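PH1570-like domain-containing protein (Pyrococcus horikoshii, PDB 2HQ4) is of unknown function but folds into a mixed protein with helices packed against an antiparallel sheet. Local coordinates at residues Asn37-Val42 with Arg139-Ile144; Lys87-Thr92 with Ala118-Thr123; Pro109-Lys114 with Gly131-Leu136. One frame throughout, in Å; residues are numbered along the deposited sequence.

From the N terminus, the chain runs through strand 30-36 into residues 37-42. These pair with 139-144, so contact 1 closes the longest loop and holds the other two inside it. It ties the start of helix 40-55 to strand 141-145. Contact 2 sets strand 87-88 beside strand 119-123 and closes a loop that holds helix 94-107. Contact 3 lays residues 109-114, after that helix, against the start of strand 134-136. Its loop holds strands 119-123 and 126-130. Contacts 2 and 3 cross, their segments alternating along the chain. Contacts 1 and 3 meet at neighbouring strands. Contacts 2 and 3 touch where Ala118 packs on Phe134.

Contact 1: Asn37-Val42 with Arg139-Ile144; sequences NDARKV and RGRLFI
Arg141 packs its aliphatic stem on Asn37 and Asp38. Its CG packs on Asn37 CB at 3.8 Å, and its CD comes 3.3 Å from Asp38 O. The chain bends at chi3 (-67°), which turns NE out of the line of the stem. The guanidinium then meets Asp38 O at its edge, near its own plane. Arg141 NH1 gives Asp38 O a weak hydrogen bond of 3.4 Å. The stronger partner of Arg141 is Asp137, which forms a salt bridge with NE. Val42 CG2 reaches the same guanidinium obliquely, 3.9 Å from Arg141 NH1. Phe143 CZ lies over one face of it, offset toward the rim.

The backbone is pinned by a nearly straight bond from Asn37 N to Gly140 O, 2.9 Å long. Here strand 30-36, a neighbour of strand 141-145 in the antiparallel sheet, gives way to helix 40-55. Ala39 is the N-cap residue. Asp38 forms an Asx turn, its OD1 accepting from Arg40 N. Arg40 also grips the carboxylate side-on, with NE on OD1 and NH2 on OD2. Arg40 N and NE reach OD1 from opposite faces of the carboxylate plane.

Further into the protein, Phe143 turns the CE1 and CZ end of its ring to the helix start. Ala39 CB approaches Phe143 CE1 obliquely at 3.7 Å. Val42 CG1 lies 4.0 Å from Phe143 CE1, the two side chains meeting at a slant.

Contact 2: Lys87-Thr92 with Ala118-Thr123; sequences KPIKFT and AKIYKT
Ile89 and Ile120 are joined by a backbone hydrogen bond, Ile89 N to Ile120 O, 2.9 Å long with an angle of 164° at the hydrogen. A second bond runs the other way, from Lys122 N to Lys87 O, also 2.9 Å but more bent at 153°. Between them Pro88 faces Tyr121 as a non-hydrogen-bonded antiparallel pair. As a proline, Pro88 has no N-H to offer.

Water 2 ties the two segments together further. Water 2 donates to Ile120 O at 2.8 Å and also to Ile89 O. Lys119 NZ donates to water 2 at 3.0 Å. Ile120 O thus takes both a backbone N-H and a water. Water 1 accepts from Ile120 N and reaches Ile89 O only weakly. Lys87 N is buried here without a partner in the model.

On one face of the strand pair, the Pro88 and Tyr121 side chains cross at a slant, Pro88 N meeting the ring obliquely. Tyr121 CD1 lies 3.5 Å from Pro88 N. Pro88 CB also touches Lys119 NZ. Ile89 has CG1 beside its backbone N and, with chi2 at -59°, sets CD1 against Lys122 CB at 3.6 Å. An alanine in place of Ile89 would probably leave Lys122 CB without this apolar partner and open a gap beside the lysine stem. Thr92 CG2 meets Ile120 CG1 at 3.8 Å, the two side chains crossing at about a right angle. Beyond, Ile120 packs on Tyr127 and Ala129 of the next strand.

The contact lies at the surface. It is a short antiparallel edge pairing, in which the short, weakly bonded strand 87-88 is the outermost at this end of the sheet.

Contact 3: Pro109-Lys114 with Gly131-Leu136; sequences PPLEIK and GNYFIL
Tyr133 OH is met by both Glu112 O and water 3. Tyr133 OH donates to Glu112 O at 2.5 Å, so short that the exact length is doubtful. Water 3 accepts from Lys114 N at 3.0 Å. Its approach to Tyr133 OH is modelled too close to be trusted, so a water bridge from the tyrosine to the backbone of Lys114 is doubtful.

The site joins a hairpin to a loop. Residues 131-133 link the antiparallel strands 126-130 and 134-136, and residues 109-114 follow helix 94-107. Ile113 also packs on Ile104 of that helix and on Ile144 of strand 141-145, so it is packed between that helix and the sheet.

Glu112 O lies at the edge of the Tyr133 ring, near its plane. Leu111 CD1 joins it at that edge, 3.7 Å from Tyr133 CE1. The Leu111 and Tyr133 side chains run past one another, oppositely directed. Ile113 CD1 approaches Tyr133 CE1 obliquely at 3.8 Å.

The other branch of Ile113 serves the next ring. Its CG2, anti to the backbone N, sits over the face of Phe134 in a CH-pi contact. Ile113 CG2 is 3.5 Å from the Phe134 ring centroid, 12° off the ring normal. Phe134 in turn sets CD2 over the centre of one face of Tyr133, while Tyr133 CG lies at the edge of the Phe134 ring. Phe134 CZ also comes 3.7 Å from Lys114 O, obliquely to its ring.

The face of Phe134 opposite Ile113 is covered by Gly131 CA. A CB on this glycine would clash with Phe134 CE2. The turn is closed by a backbone hydrogen bond of 2.7 Å from Gly131 N to Phe134 O.

Contact 1: Asn37-Val42 with Arg139-Ile144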
loop_
_atom_site.group_PDB
_atom_site.type_symbol
_atom_site.label_atom_id
_atom_site.label_comp_id
_atom_site.label_asym_id
_atom_site.label_seq_id
_atom_site.Cartn_x
_atom_site.Cartn_y
_atom_site.Cartn_z
ATOM N N ASN A 37 4.108 -10.224 1.291
ATOM C CA ASN A 37 4.124 -10.467 -0.156
ATOM C C ASN A 37 4.291 -9.170 -0.988
ATOM O O ASN A 37 4.028 -8.094 -0.486
ATOM C CB ASN A 37 2.909 -11.279 -0.576
ATOM C CG ASN A 37 2.980 -12.751 -0.051
ATOM O OD1 ASN A 37 1.987 -13.323 0.450
ATOM N ND2 ASN A 37 4.161 -13.336 -0.154
ATOM N N ASP A 38 4.740 -9.310 -2.236
ATOM C CA ASP A 38 5.074 -8.195 -3.117
ATOM C C ASP A 38 3.833 -7.296 -3.330
ATOM O O ASP A 38 2.752 -7.780 -3.661
ATOM C CB ASP A 38 5.549 -8.773 -4.459
ATOM C CG ASP A 38 6.160 -7.722 -5.395
ATOM O OD1 ASP A 38 6.394 -6.565 -4.998
ATOM O OD2 ASP A 38 6.381 -8.073 -6.563
ATOM N N ALA A 39 3.992 -6.001 -3.089
ATOM C CA ALA A 39 2.913 -5.055 -3.394
ATOM C C ALA A 39 3.386 -3.965 -4.343
ATOM O O ALA A 39 2.759 -2.901 -4.427
ATOM C CB ALA A 39 2.367 -4.448 -2.116
ATOM N N ARG A 40 4.475 -4.193 -5.072
ATOM C CA ARG A 40 5.010 -3.097 -5.909
ATOM C C ARG A 40 4.045 -2.538 -6.955
ATOM O O ARG A 40 4.038 -1.331 -7.214
ATOM C CB ARG A 40 6.402 -3.412 -6.468
ATOM C CG ARG A 40 7.547 -3.233 -5.386
ATOM C CD ARG A 40 8.857 -3.965 -5.775
ATOM N NE ARG A 40 8.537 -5.253 -6.402
ATOM C CZ ARG A 40 9.305 -5.864 -7.295
ATOM N NH1 ARG A 40 10.458 -5.309 -7.663
ATOM N NH2 ARG A 40 8.910 -7.009 -7.833
ATOM N N LYS A 41 3.216 -3.393 -7.548
ATOM C CA LYS A 41 2.255 -2.911 -8.539
ATOM C C LYS A 41 1.117 -2.053 -7.921
ATOM O O LYS A 41 0.573 -1.173 -8.568
ATOM C CB LYS A 41 1.682 -4.090 -9.361
ATOM C CG LYS A 41 2.700 -4.736 -10.354
ATOM C CD LYS A 41 1.960 -5.765 -11.239
ATOM C CE LYS A 41 2.941 -6.610 -12.087
ATOM N NZ LYS A 41 2.142 -7.551 -12.946
ATOM N N VAL A 42 0.721 -2.359 -6.686
ATOM C CA VAL A 42 -0.200 -1.461 -5.962
ATOM C C VAL A 42 0.457 -0.078 -5.790
ATOM O O VAL A 42 -0.164 0.963 -6.044
ATOM C CB VAL A 42 -0.597 -2.051 -4.559
ATOM C CG1 VAL A 42 -1.519 -1.062 -3.801
ATOM C CG2 VAL A 42 -1.277 -3.396 -4.761
ATOM N N ARG A 139 -4.056 -11.136 0.885
ATOM C CA ARG A 139 -3.015 -11.624 -0.009
ATOM C C ARG A 139 -1.669 -11.634 0.646
ATOM O O ARG A 139 -0.638 -11.916 0.004
ATOM C CB ARG A 139 -3.006 -10.781 -1.286
ATOM C CG ARG A 139 -4.164 -11.143 -2.139
ATOM C CD ARG A 139 -4.310 -10.282 -3.404
ATOM N NE ARG A 139 -5.481 -10.768 -4.126
ATOM C CZ ARG A 139 -5.725 -10.528 -5.413
ATOM N NH1 ARG A 139 -4.881 -9.828 -6.120
ATOM N NH2 ARG A 139 -6.792 -11.032 -5.991
ATOM N N GLY A 140 -1.677 -11.385 1.947
ATOM C CA GLY A 140 -0.473 -11.471 2.736
ATOM C C GLY A 140 0.468 -10.284 2.724
ATOM O O GLY A 140 1.689 -10.435 2.893
ATOM N N ARG A 141 -0.103 -9.105 2.489
ATOM C CA ARG A 141 0.676 -7.876 2.397
ATOM C C ARG A 141 0.214 -6.952 3.506
ATOM O O ARG A 141 -1.012 -6.815 3.763
ATOM C CB ARG A 141 0.431 -7.225 1.043
ATOM C CG ARG A 141 0.705 -8.217 -0.076
ATOM C CD ARG A 141 0.382 -7.650 -1.386
ATOM N NE ARG A 141 -1.042 -7.390 -1.614
ATOM C CZ ARG A 141 -1.493 -7.105 -2.814
ATOM N NH1 ARG A 141 -0.616 -7.084 -3.808
ATOM N NH2 ARG A 141 -2.770 -6.878 -3.041
ATOM N N LEU A 142 1.189 -6.358 4.168
ATOM C CA LEU A 142 0.948 -5.387 5.209
ATOM C C LEU A 142 1.503 -4.034 4.731
ATOM O O LEU A 142 2.736 -3.890 4.462
ATOM C CB LEU A 142 1.638 -5.848 6.498
ATOM C CG LEU A 142 1.588 -4.795 7.614
ATOM C CD1 LEU A 142 0.162 -4.746 8.291
ATOM C CD2 LEU A 142 2.649 -5.138 8.593
ATOM N N PHE A 143 0.600 -3.065 4.600
ATOM C CA PHE A 143 0.969 -1.704 4.214
ATOM C C PHE A 143 1.040 -0.845 5.469
ATOM O O PHE A 143 0.211 -1.021 6.383
ATOM C CB PHE A 143 -0.115 -1.124 3.328
ATOM C CG PHE A 143 -0.319 -1.872 2.044
ATOM C CD1 PHE A 143 0.327 -1.434 0.858
ATOM C CD2 PHE A 143 -1.174 -2.988 2.002
ATOM C CE1 PHE A 143 0.126 -2.138 -0.372
ATOM C CE2 PHE A 143 -1.374 -3.700 0.816
ATOM C CZ PHE A 143 -0.715 -3.252 -0.391
ATOM N N ILE A 144 2.021 0.041 5.557
ATOM C CA ILE A 144 2.061 0.999 6.674
ATOM C C ILE A 144 2.142 2.344 5.982
ATOM O O ILE A 144 2.781 2.451 4.912
ATOM C CB ILE A 144 3.186 0.744 7.738
ATOM C CG1 ILE A 144 4.600 0.834 7.147
ATOM C CG2 ILE A 144 2.977 -0.681 8.474
ATOM C CD1 ILE A 144 5.729 0.803 8.264
#

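Contact 2: Lys87-Thr92 with Ala118-Thr123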
loop_
_atom_site.group_PDB
_atom_site.type_symbol
_atom_site.label_atom_id
_atom_site.label_comp_id
_atom_site.label_asym_id
_atom_site.label_seq_id
_atom_site.Cartn_x
_atom_site.Cartn_y
_atom_site.Cartn_z
ATOM N N LYS A 87 -17.400 -5.605 3.102
ATOM C CA LYS A 87 -18.304 -5.986 4.200
ATOM C C LYS A 87 -17.724 -6.049 5.611
ATOM O O LYS A 87 -17.022 -7.010 5.958
ATOM C CB LYS A 87 -18.957 -7.330 3.869
ATOM C CG LYS A 87 -19.487 -7.431 2.437
ATOM C CD LYS A 87 -20.268 -8.728 2.243
ATOM C CE LYS A 87 -20.867 -8.819 0.844
ATOM N NZ LYS A 87 -21.962 -9.853 0.809
ATOM N N PRO A 88 -18.034 -5.025 6.428
ATOM C CA PRO A 88 -17.553 -4.901 7.804
ATOM C C PRO A 88 -18.065 -6.006 8.725
ATOM O O PRO A 88 -19.193 -6.470 8.565
ATOM C CB PRO A 88 -18.067 -3.525 8.242
ATOM C CG PRO A 88 -19.168 -3.201 7.309
ATOM C CD PRO A 88 -18.862 -3.875 6.018
ATOM N N ILE A 89 -17.217 -6.448 9.647
ATOM C CA ILE A 89 -17.586 -7.457 10.634
ATOM C C ILE A 89 -18.019 -6.720 11.899
ATOM O O ILE A 89 -17.298 -5.856 12.418
ATOM C CB ILE A 89 -16.429 -8.463 10.919
ATOM C CG1 ILE A 89 -15.974 -9.162 9.636
ATOM C CG2 ILE A 89 -16.846 -9.512 11.945
ATOM C CD1 ILE A 89 -17.070 -9.953 8.935
ATOM N N LYS A 90 -19.220 -7.032 12.370
ATOM C CA LYS A 90 -19.780 -6.338 13.529
ATOM C C LYS A 90 -19.057 -6.770 14.793
ATOM O O LYS A 90 -18.784 -5.947 15.659
ATOM C CB LYS A 90 -21.294 -6.580 13.650
ATOM C CG LYS A 90 -22.148 -5.998 12.503
ATOM C CD LYS A 90 -21.803 -4.527 12.211
ATOM C CE LYS A 90 -22.400 -4.061 10.879
ATOM N NZ LYS A 90 -21.988 -4.917 9.716
ATOM N N PHE A 91 -18.748 -8.066 14.870
ATOM C CA PHE A 91 -17.988 -8.657 15.971
ATOM C C PHE A 91 -17.103 -9.775 15.443
ATOM O O PHE A 91 -17.588 -10.731 14.827
ATOM C CB PHE A 91 -18.931 -9.216 17.042
ATOM C CG PHE A 91 -18.244 -10.050 18.097
ATOM C CD1 PHE A 91 -17.595 -9.437 19.177
ATOM C CD2 PHE A 91 -18.264 -11.448 18.024
ATOM C CE1 PHE A 91 -16.962 -10.206 20.173
ATOM C CE2 PHE A 91 -17.635 -12.231 19.012
ATOM C CZ PHE A 91 -16.985 -11.607 20.090
ATOM N N THR A 92 -15.803 -9.645 15.683
ATOM C CA THR A 92 -14.844 -10.678 15.298
ATOM C C THR A 92 -14.286 -11.351 16.554
ATOM O O THR A 92 -13.914 -10.668 17.513
ATOM C CB THR A 92 -13.711 -10.124 14.342
ATOM O OG1 THR A 92 -12.659 -11.086 14.210
ATOM C CG2 THR A 92 -13.124 -8.821 14.851
ATOM N N ALA A 118 -7.913 -2.376 14.583
ATOM C CA ALA A 118 -8.304 -2.255 13.178
ATOM C C ALA A 118 -9.798 -2.467 12.960
ATOM O O ALA A 118 -10.475 -3.152 13.732
ATOM C CB ALA A 118 -7.511 -3.230 12.316
ATOM N N LYS A 119 -10.296 -1.902 11.872
ATOM C CA LYS A 119 -11.593 -2.305 11.373
ATOM C C LYS A 119 -11.445 -3.573 10.491
ATOM O O LYS A 119 -10.563 -3.634 9.606
ATOM C CB LYS A 119 -12.226 -1.146 10.631
ATOM C CG LYS A 119 -13.684 -1.333 10.376
ATOM C CD LYS A 119 -14.359 -0.002 10.198
ATOM C CE LYS A 119 -15.650 -0.166 9.390
ATOM N NZ LYS A 119 -16.644 -0.913 10.201
ATOM N N ILE A 120 -12.279 -4.586 10.753
ATOM C CA ILE A 120 -12.142 -5.860 10.072
ATOM C C ILE A 120 -13.253 -6.050 9.063
ATOM O O ILE A 120 -14.432 -5.767 9.369
ATOM C CB ILE A 120 -12.115 -7.076 11.076
ATOM C CG1 ILE A 120 -11.147 -6.832 12.253
ATOM C CG2 ILE A 120 -11.805 -8.382 10.337
ATOM C CD1 ILE A 120 -9.651 -6.572 11.866
ATOM N N TYR A 121 -12.890 -6.512 7.864
ATOM C CA TYR A 121 -13.859 -6.777 6.820
ATOM C C TYR A 121 -13.708 -8.205 6.308
ATOM O O TYR A 121 -12.587 -8.730 6.244
ATOM C CB TYR A 121 -13.720 -5.809 5.643
ATOM C CG TYR A 121 -13.771 -4.325 5.970
ATOM C CD1 TYR A 121 -14.943 -3.573 5.760
ATOM C CD2 TYR A 121 -12.630 -3.663 6.446
ATOM C CE1 TYR A 121 -14.970 -2.189 6.028
ATOM C CE2 TYR A 121 -12.642 -2.304 6.739
ATOM C CZ TYR A 121 -13.812 -1.572 6.534
ATOM O OH TYR A 121 -13.774 -0.231 6.796
ATOM N N LYS A 122 -14.816 -8.837 5.943
ATOM C CA LYS A 122 -14.722 -10.141 5.285
ATOM C C LYS A 122 -14.777 -9.954 3.768
ATOM O O LYS A 122 -15.640 -9.255 3.236
ATOM C CB LYS A 122 -15.805 -11.109 5.771
ATOM C CG LYS A 122 -15.495 -12.596 5.452
ATOM C CD LYS A 122 -16.598 -13.563 5.916
ATOM C CE LYS A 122 -16.498 -13.905 7.406
ATOM N NZ LYS A 122 -17.340 -15.080 7.798
ATOM N N THR A 123 -13.824 -10.556 3.074
ATOM C CA THR A 123 -13.803 -10.512 1.630
ATOM C C THR A 123 -13.866 -11.938 1.075
ATOM O O THR A 123 -13.794 -12.922 1.834
ATOM C CB THR A 123 -12.554 -9.795 1.095
ATOM O OG1 THR A 123 -11.457 -10.697 1.122
ATOM C CG2 THR A 123 -12.205 -8.540 1.924
HETATM O O HOH W 1 -14.216 -4.500 12.912
HETATM O O HOH W 2 -15.853 -3.761 10.705
#

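Contact 3: Pro109-Lys114 with Gly131-Leu136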
loop_
_atom_site.group_PDB
_atom_site.type_symbol
_atom_site.label_atom_id
_atom_site.label_comp_id
_atom_site.label_asym_id
_atom_site.label_seq_id
_atom_site.Cartn_x
_atom_site.Cartn_y
_atom_site.Cartn_z
ATOM N N PRO A 109 6.879 -6.827 10.412
ATOM C CA PRO A 109 6.875 -5.386 10.200
ATOM C C PRO A 109 7.825 -4.644 11.150
ATOM O O PRO A 109 8.073 -5.126 12.271
ATOM C CB PRO A 109 5.437 -4.996 10.580
ATOM C CG PRO A 109 5.072 -5.977 11.589
ATOM C CD PRO A 109 5.636 -7.266 11.085
ATOM N N PRO A 110 8.303 -3.442 10.751
ATOM C CA PRO A 110 9.289 -2.735 11.586
ATOM C C PRO A 110 8.690 -1.969 12.750
ATOM O O PRO A 110 9.409 -1.242 13.411
ATOM C CB PRO A 110 9.924 -1.729 10.612
ATOM C CG PRO A 110 8.857 -1.475 9.592
ATOM C CD PRO A 110 7.970 -2.690 9.525
ATOM N N LEU A 111 7.382 -2.086 12.959
ATOM C CA LEU A 111 6.726 -1.491 14.108
ATOM C C LEU A 111 5.570 -2.354 14.606
ATOM O O LEU A 111 5.171 -3.321 13.953
ATOM C CB LEU A 111 6.232 -0.064 13.809
ATOM C CG LEU A 111 5.443 0.297 12.552
ATOM C CD1 LEU A 111 4.194 -0.503 12.459
ATOM C CD2 LEU A 111 5.082 1.786 12.547
ATOM N N GLU A 112 5.050 -1.984 15.771
ATOM C CA GLU A 112 3.906 -2.641 16.374
ATOM C C GLU A 112 2.632 -2.404 15.572
ATOM O O GLU A 112 2.305 -1.280 15.212
ATOM C CB GLU A 112 3.730 -2.178 17.822
ATOM C CG GLU A 112 2.931 -3.171 18.650
ATOM C CD GLU A 112 2.709 -2.706 20.083
ATOM O OE1 GLU A 112 3.709 -2.388 20.773
ATOM O OE2 GLU A 112 1.530 -2.685 20.527
ATOM N N ILE A 113 1.964 -3.494 15.248
ATOM C CA ILE A 113 0.650 -3.486 14.650
ATOM C C ILE A 113 -0.261 -4.218 15.633
ATOM O O ILE A 113 -0.031 -5.382 15.962
ATOM C CB ILE A 113 0.633 -4.273 13.330
ATOM C CG1 ILE A 113 1.782 -3.837 12.403
ATOM C CG2 ILE A 113 -0.729 -4.167 12.653
ATOM C CD1 ILE A 113 1.640 -2.435 11.815
ATOM N N LYS A 114 -1.291 -3.555 16.113
ATOM C CA LYS A 114 -2.254 -4.286 16.908
ATOM C C LYS A 114 -3.541 -4.417 16.133
ATOM O O LYS A 114 -4.275 -3.457 15.939
ATOM C CB LYS A 114 -2.474 -3.625 18.268
ATOM C CG LYS A 114 -1.317 -3.818 19.245
ATOM C CD LYS A 114 -1.747 -3.371 20.636
ATOM C CE LYS A 114 -1.096 -4.208 21.716
ATOM N NZ LYS A 114 -2.045 -4.438 22.852
ATOM N N GLY A 131 -6.417 -0.350 9.614
ATOM C CA GLY A 131 -6.035 0.482 10.746
ATOM C C GLY A 131 -5.842 1.937 10.327
ATOM O O GLY A 131 -5.888 2.268 9.135
ATOM N N ASN A 132 -5.568 2.813 11.291
ATOM C CA ASN A 132 -5.309 4.228 10.944
ATOM C C ASN A 132 -3.933 4.460 10.311
ATOM O O ASN A 132 -3.723 5.487 9.688
ATOM C CB ASN A 132 -5.482 5.170 12.161
ATOM C CG ASN A 132 -4.355 5.039 13.150
ATOM O OD1 ASN A 132 -4.380 4.186 14.025
ATOM N ND2 ASN A 132 -3.337 5.851 12.987
ATOM N N TYR A 133 -2.996 3.538 10.525
ATOM C CA TYR A 133 -1.659 3.617 9.897
ATOM C C TYR A 133 -1.225 2.344 9.177
ATOM O O TYR A 133 -0.074 2.236 8.788
ATOM C CB TYR A 133 -0.575 3.990 10.921
ATOM C CG TYR A 133 -0.369 2.936 11.986
ATOM C CD1 TYR A 133 0.735 2.077 11.935
ATOM C CD2 TYR A 133 -1.275 2.811 13.072
ATOM C CE1 TYR A 133 0.944 1.109 12.918
ATOM C CE2 TYR A 133 -1.091 1.814 14.060
ATOM C CZ TYR A 133 0.015 0.984 13.982
ATOM O OH TYR A 133 0.233 0.008 14.935
ATOM N N PHE A 134 -2.134 1.396 9.025
ATOM C CA PHE A 134 -1.810 0.132 8.378
ATOM C C PHE A 134 -3.007 -0.555 7.753
ATOM O O PHE A 134 -4.168 -0.295 8.111
ATOM C CB PHE A 134 -1.164 -0.845 9.386
ATOM C CG PHE A 134 -2.106 -1.296 10.461
ATOM C CD1 PHE A 134 -2.870 -2.465 10.313
ATOM C CD2 PHE A 134 -2.242 -0.553 11.627
ATOM C CE1 PHE A 134 -3.737 -2.893 11.328
ATOM C CE2 PHE A 134 -3.136 -0.971 12.656
ATOM C CZ PHE A 134 -3.857 -2.128 12.504
ATOM N N ILE A 135 -2.706 -1.456 6.815
ATOM C CA ILE A 135 -3.663 -2.400 6.259
ATOM C C ILE A 135 -3.026 -3.784 6.143
ATOM O O ILE A 135 -1.880 -3.922 5.661
ATOM C CB ILE A 135 -4.135 -1.992 4.856
ATOM C CG1 ILE A 135 -5.018 -0.739 4.923
ATOM C CG2 ILE A 135 -4.905 -3.182 4.112
ATOM C CD1 ILE A 135 -5.196 -0.163 3.517
ATOM N N LEU A 136 -3.744 -4.798 6.628
ATOM C CA LEU A 136 -3.312 -6.170 6.395
ATOM C C LEU A 136 -4.333 -6.738 5.429
ATOM O O LEU A 136 -5.522 -6.774 5.756
ATOM C CB LEU A 136 -3.346 -6.990 7.705
ATOM C CG LEU A 136 -3.090 -8.518 7.521
ATOM C CD1 LEU A 136 -1.690 -8.768 6.975
ATOM C CD2 LEU A 136 -3.262 -9.276 8.848
HETATM O O HOH W 3 -1.627 -0.623 16.320
#